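Local coordinates for protein cyclic nucleotide-gated potassium channel mll3241 (Mesorhizobium loti, PDB 4MUV) that forms the cytoplasmic cyclic nucleotide-binding domain of a homotetrameric potassium channel that is activated by cAMP, held here as a mutant with cyclic GMP bound, at residues Arg12-Gln15 with Leu16-Ala19; Ser121-Ile124 with Ala125-Arg129. The protein carries 3 engineered substitutions. All coordinates share one frame; numbering follows the deposited sequence. Where two conformers were deposited one is given.

Contact 1 of 2, residues Arg12-Gln15 with Leu16-Ala19; sequences RNWQ and LVAA
Leu-16 lies against Arg-12, one turn back along the chain, and its side chain is worth following outward. CB sits 3.6 Å from Arg-12 O, the carbonyl that also takes the Leu-16 N-H in a hydrogen bond of 3.1 Å. CG comes nearer still to that oxygen, and from it the two methyls part company. CD1 goes to the arginine: it touches Arg-12 CB at 3.8 Å and then slides under the guanidinium, standing 3.7 Å off the plane, over its centre. CD2 turns to the neighbouring glutamine and meets Gln-15 OE1 at 3.6 Å, with Arg-12 NH2 a little farther off. The arginine can offer that face because its chain bends at chi3 (56°), which folds the guanidinium back over the leucine; NH2 also forms a salt bridge with Glu-64.

A second pair forms where Val-17 CG1 stands over one face of the Trp-14 ring, offset toward the rim, 4.1 Å from CE3. The Val-17 N-H makes a bifurcated (three-centre) hydrogen bond, to Asn-13 O (i-4) at 3.0 Å and to Trp-14 O (i-3) at 3.2 Å, the latter approached from above its carbonyl plane. This is consistent with a turn that tightens toward 3-10 geometry, and Ala-19 N goes on to bond Leu-16 O. A water held by Gln-15 O bonds weakly to Leu-16 O as well.

Asn-13 ND2 donates to the carbonyl oxygens of Leu-38 and Val-35, Trp-14 packs on helix 28-37, and Leu-16 reaches Ala-40, Val-63 and Leu-107. Far from the nucleotide, the contact lies within a short helix of the N-terminal helical part, packed by its buried side chains against the beta-roll of the cyclic nucleotide-binding domain.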
loop_
_atom_site.group_PDB
_atom_site.type_symbol
_atom_site.label_atom_id
_atom_site.label_comp_id
_atom_site.label_asym_id
_atom_site.label_seq_id
_atom_site.Cartn_x
_atom_site.Cartn_y
_atom_site.Cartn_z
ATOM N N ARG A 12 4.479 -15.890 -0.211
ATOM C CA ARG A 12 4.276 -15.334 1.127
ATOM C C ARG A 12 2.915 -14.652 1.270
ATOM O O ARG A 12 2.506 -14.281 2.380
ATOM C CB ARG A 12 5.344 -14.249 1.438
ATOM C CG ARG A 12 6.813 -14.600 1.099
ATOM C CD ARG A 12 7.725 -13.401 1.423
ATOM N NE ARG A 12 7.553 -13.031 2.822
ATOM C CZ ARG A 12 7.896 -11.875 3.406
ATOM N NH1 ARG A 12 8.411 -10.854 2.711
ATOM N NH2 ARG A 12 7.687 -11.730 4.715
ATOM N N ASN A 13 2.196 -14.447 0.177
ATOM C CA ASN A 13 1.129 -13.450 0.200
ATOM C C ASN A 13 -0.025 -13.797 1.113
ATOM O O ASN A 13 -0.495 -12.945 1.858
ATOM C CB ASN A 13 0.564 -13.229 -1.182
ATOM C CG ASN A 13 1.477 -12.490 -2.090
ATOM O OD1 ASN A 13 2.606 -12.200 -1.752
ATOM N ND2 ASN A 13 0.992 -12.197 -3.286
ATOM N N TRP A 14 -0.528 -15.027 1.004
ATOM C CA TRP A 14 -1.678 -15.389 1.802
ATOM C C TRP A 14 -1.351 -15.321 3.297
ATOM O O TRP A 14 -2.154 -14.825 4.087
ATOM C CB TRP A 14 -2.180 -16.778 1.431
ATOM C CG TRP A 14 -3.492 -17.031 2.093
ATOM C CD1 TRP A 14 -3.699 -17.780 3.191
ATOM C CD2 TRP A 14 -4.759 -16.474 1.733
ATOM N NE1 TRP A 14 -5.020 -17.743 3.550
ATOM C CE2 TRP A 14 -5.693 -16.954 2.661
ATOM C CE3 TRP A 14 -5.192 -15.629 0.701
ATOM C CZ2 TRP A 14 -7.018 -16.617 2.619
ATOM C CZ3 TRP A 14 -6.539 -15.297 0.643
ATOM C CH2 TRP A 14 -7.438 -15.803 1.609
ATOM N N GLN A 15 -0.174 -15.812 3.690
ATOM C CA GLN A 15 0.200 -15.767 5.103
ATOM C C GLN A 15 0.179 -14.334 5.617
ATOM O O GLN A 15 -0.287 -14.054 6.731
ATOM C CB GLN A 15 1.568 -16.404 5.343
ATOM C CG GLN A 15 2.019 -16.354 6.817
ATOM C CD GLN A 15 2.867 -15.114 7.151
ATOM O OE1 GLN A 15 3.802 -14.773 6.424
ATOM N NE2 GLN A 15 2.559 -14.460 8.262
ATOM N N LEU A 16 0.693 -13.416 4.792
ATOM C CA LEU A 16 0.829 -12.024 5.184
ATOM C C LEU A 16 -0.478 -11.257 5.162
ATOM O O LEU A 16 -0.622 -10.264 5.883
ATOM C CB LEU A 16 1.822 -11.329 4.261
ATOM C CG LEU A 16 3.272 -11.748 4.410
ATOM C CD1 LEU A 16 4.131 -11.168 3.289
ATOM C CD2 LEU A 16 3.806 -11.272 5.758
ATOM N N VAL A 17 -1.443 -11.668 4.345
ATOM C CA VAL A 17 -2.633 -10.846 4.202
ATOM C C VAL A 17 -3.497 -10.831 5.458
ATOM O O VAL A 17 -4.292 -9.909 5.655
ATOM C CB VAL A 17 -3.468 -11.206 2.933
ATOM C CG1 VAL A 17 -4.366 -12.421 3.138
ATOM C CG2 VAL A 17 -4.280 -9.989 2.461
ATOM N N ALA A 18 -3.337 -11.821 6.336
ATOM C CA ALA A 18 -4.080 -11.825 7.599
ATOM C C ALA A 18 -3.756 -10.579 8.447
ATOM O O ALA A 18 -4.528 -10.211 9.311
ATOM C CB ALA A 18 -3.772 -13.094 8.386
ATOM N N ALA A 19 -2.633 -9.916 8.164
ATOM C CA ALA A 19 -2.228 -8.696 8.872
ATOM C C ALA A 19 -2.824 -7.397 8.288
ATOM O O ALA A 19 -2.457 -6.301 8.717
ATOM C CB ALA A 19 -0.709 -8.599 8.891
HETATM O O HOH W 1 -0.096 -12.080 8.721
#

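Contact 2 of 2, residues Ser121-Ile124 with Ala125-Arg129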
loop_
_atom_site.group_PDB
_atom_site.type_symbol
_atom_site.label_atom_id
_atom_site.label_comp_id
_atom_site.label_asym_id
_atom_site.label_seq_id
_atom_site.Cartn_x
_atom_site.Cartn_y
_atom_site.Cartn_z
ATOM N N SER A 121 -15.423 -2.915 -4.483
ATOM C CA SER A 121 -15.784 -2.663 -3.083
ATOM C C SER A 121 -15.966 -1.183 -2.765
ATOM O O SER A 121 -14.992 -0.479 -2.483
ATOM C CB SER A 121 -14.695 -3.188 -2.152
ATOM O OG SER A 121 -14.961 -2.814 -0.794
ATOM N N PRO A 122 -17.219 -0.709 -2.762
ATOM C CA PRO A 122 -17.475 0.693 -2.397
ATOM C C PRO A 122 -16.973 1.065 -1.016
ATOM O O PRO A 122 -16.465 2.187 -0.841
ATOM C CB PRO A 122 -19.006 0.802 -2.449
ATOM C CG PRO A 122 -19.527 -0.575 -2.669
ATOM C CD PRO A 122 -18.438 -1.390 -3.238
ATOM N N GLU A 123 -17.079 0.150 -0.062
ATOM C CA GLU A 123 -16.617 0.413 1.296
ATOM C C GLU A 123 -15.135 0.726 1.261
ATOM O O GLU A 123 -14.680 1.676 1.893
ATOM C CB GLU A 123 -16.879 -0.776 2.235
ATOM C CG GLU A 123 -16.338 -0.545 3.651
ATOM C CD GLU A 123 -16.711 -1.639 4.638
ATOM O OE1 GLU A 123 -17.339 -2.632 4.226
ATOM O OE2 GLU A 123 -16.369 -1.498 5.833
ATOM N N ILE A 124 -14.380 -0.068 0.517
ATOM C CA ILE A 124 -12.940 0.099 0.526
ATOM C C ILE A 124 -12.540 1.342 -0.265
ATOM O O ILE A 124 -11.649 2.093 0.148
ATOM C CB ILE A 124 -12.211 -1.181 0.050
ATOM C CG1 ILE A 124 -12.182 -2.215 1.191
ATOM C CG2 ILE A 124 -10.796 -0.875 -0.424
ATOM C CD1 ILE A 124 -11.558 -3.522 0.816
ATOM N N ALA A 125 -13.210 1.581 -1.392
ATOM C CA ALA A 125 -12.920 2.766 -2.187
ATOM C C ALA A 125 -13.091 4.010 -1.332
ATOM O O ALA A 125 -12.287 4.946 -1.414
ATOM C CB ALA A 125 -13.832 2.838 -3.365
ATOM N N GLU A 126 -14.135 4.037 -0.509
ATOM C CA GLU A 126 -14.401 5.176 0.365
ATOM C C GLU A 126 -13.352 5.317 1.460
ATOM O O GLU A 126 -12.962 6.433 1.807
ATOM C CB GLU A 126 -15.802 5.066 0.983
ATOM C CG GLU A 126 -16.251 6.310 1.764
ATOM C CD GLU A 126 -16.548 7.504 0.865
ATOM O OE1 GLU A 126 -16.185 7.478 -0.329
ATOM O OE2 GLU A 126 -17.158 8.478 1.352
ATOM N N ILE A 127 -12.902 4.185 2.011
ATOM C CA ILE A 127 -11.821 4.238 3.000
ATOM C C ILE A 127 -10.572 4.861 2.380
ATOM O O ILE A 127 -9.932 5.712 3.003
ATOM C CB ILE A 127 -11.510 2.865 3.597
ATOM C CG1 ILE A 127 -12.658 2.470 4.528
ATOM C CG2 ILE A 127 -10.173 2.863 4.355
ATOM C CD1 ILE A 127 -12.708 0.994 4.849
ATOM N N PHE A 128 -10.222 4.479 1.156
ATOM C CA PHE A 128 -9.044 5.080 0.510
ATOM C C PHE A 128 -9.258 6.584 0.287
ATOM O O PHE A 128 -8.363 7.394 0.528
ATOM C CB PHE A 128 -8.747 4.397 -0.826
ATOM C CG PHE A 128 -8.181 3.000 -0.718
ATOM C CD1 PHE A 128 -7.233 2.674 0.220
ATOM C CD2 PHE A 128 -8.629 2.010 -1.572
ATOM C CE1 PHE A 128 -6.720 1.406 0.267
ATOM C CE2 PHE A 128 -8.112 0.746 -1.527
ATOM C CZ PHE A 128 -7.160 0.438 -0.598
ATOM N N ARG A 129 -10.450 6.947 -0.182
ATOM C CA ARG A 129 -10.741 8.338 -0.501
ATOM C C ARG A 129 -10.642 9.181 0.782
ATOM O O ARG A 129 -10.042 10.267 0.784
ATOM C CB ARG A 129 -12.129 8.483 -1.149
ATOM C CG ARG A 129 -12.428 9.909 -1.679
ATOM C CD ARG A 129 -13.859 10.069 -2.196
ATOM N NE ARG A 129 -14.836 9.965 -1.114
ATOM C CZ ARG A 129 -15.123 10.935 -0.252
ATOM N NH1 ARG A 129 -14.526 12.114 -0.328
ATOM N NH2 ARG A 129 -16.019 10.716 0.697
#
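Ile-124 and Phe-128 stand next to each other, one turn apart on helix 122-139, their side chains extending in the same direction. The isoleucine reaches the ring with its CG2 branch, which lies anti to the backbone N and comes within 3.3 Å of Phe-128 CE2, a tight approach that meets the ring obliquely. Their backbones are joined by Phe-128 N to Ile-124 O at 3.0 Å. The pair faces inward: Ile-124 touches Leu-117 and Leu-26, while Phe-128 packs edge-to-face with Phe-82.

Ala-125 rests its CB 3.6 Å from Ser-121 O and donates its N-H to that same oxygen, 2.9 Å away and almost straight at 168°. Ser-121 is the N-cap of this C-terminal helix of the cyclic nucleotide-binding domain: its OG accepts from Ile-124 N at 3.1 Å, occupying an N-H of the first turn. Ile-127 folds its CD1 back toward the preceding turn, 3.6 Å from Glu-123 O and, in one of that glutamate's two conformers, against the aliphatic Glu-123 CG. Farther round, Arg-129 takes one conformer of Glu-126 side-on in a salt bridge, NE to OE1 and NH2 to OE2, both oxygens met from above the carboxylate plane; for the other conformer the bridge is doubtful.

Contact 1 and contact 2 belong to helices at the two ends of the domain, in series along the chain; their centres are 21 Å apart and their nearest atoms about 10 Å, with no touch between them. What separates them is their relation to the nucleotide. Residues 12-19 lie away from the pocket, and the side chain of Asn-13 is about 10 Å from a bound sodium ion. In contact 2 the Phe-128 side chain is about 8 Å from the cyclic GMP, about 4 Å from the side chain of Glu-85 and about 7 Å from that of Arg-135, both cAMP-binding residues. Both contacts pack against strand 58-64, through Leu-16 and Phe-128 respectively.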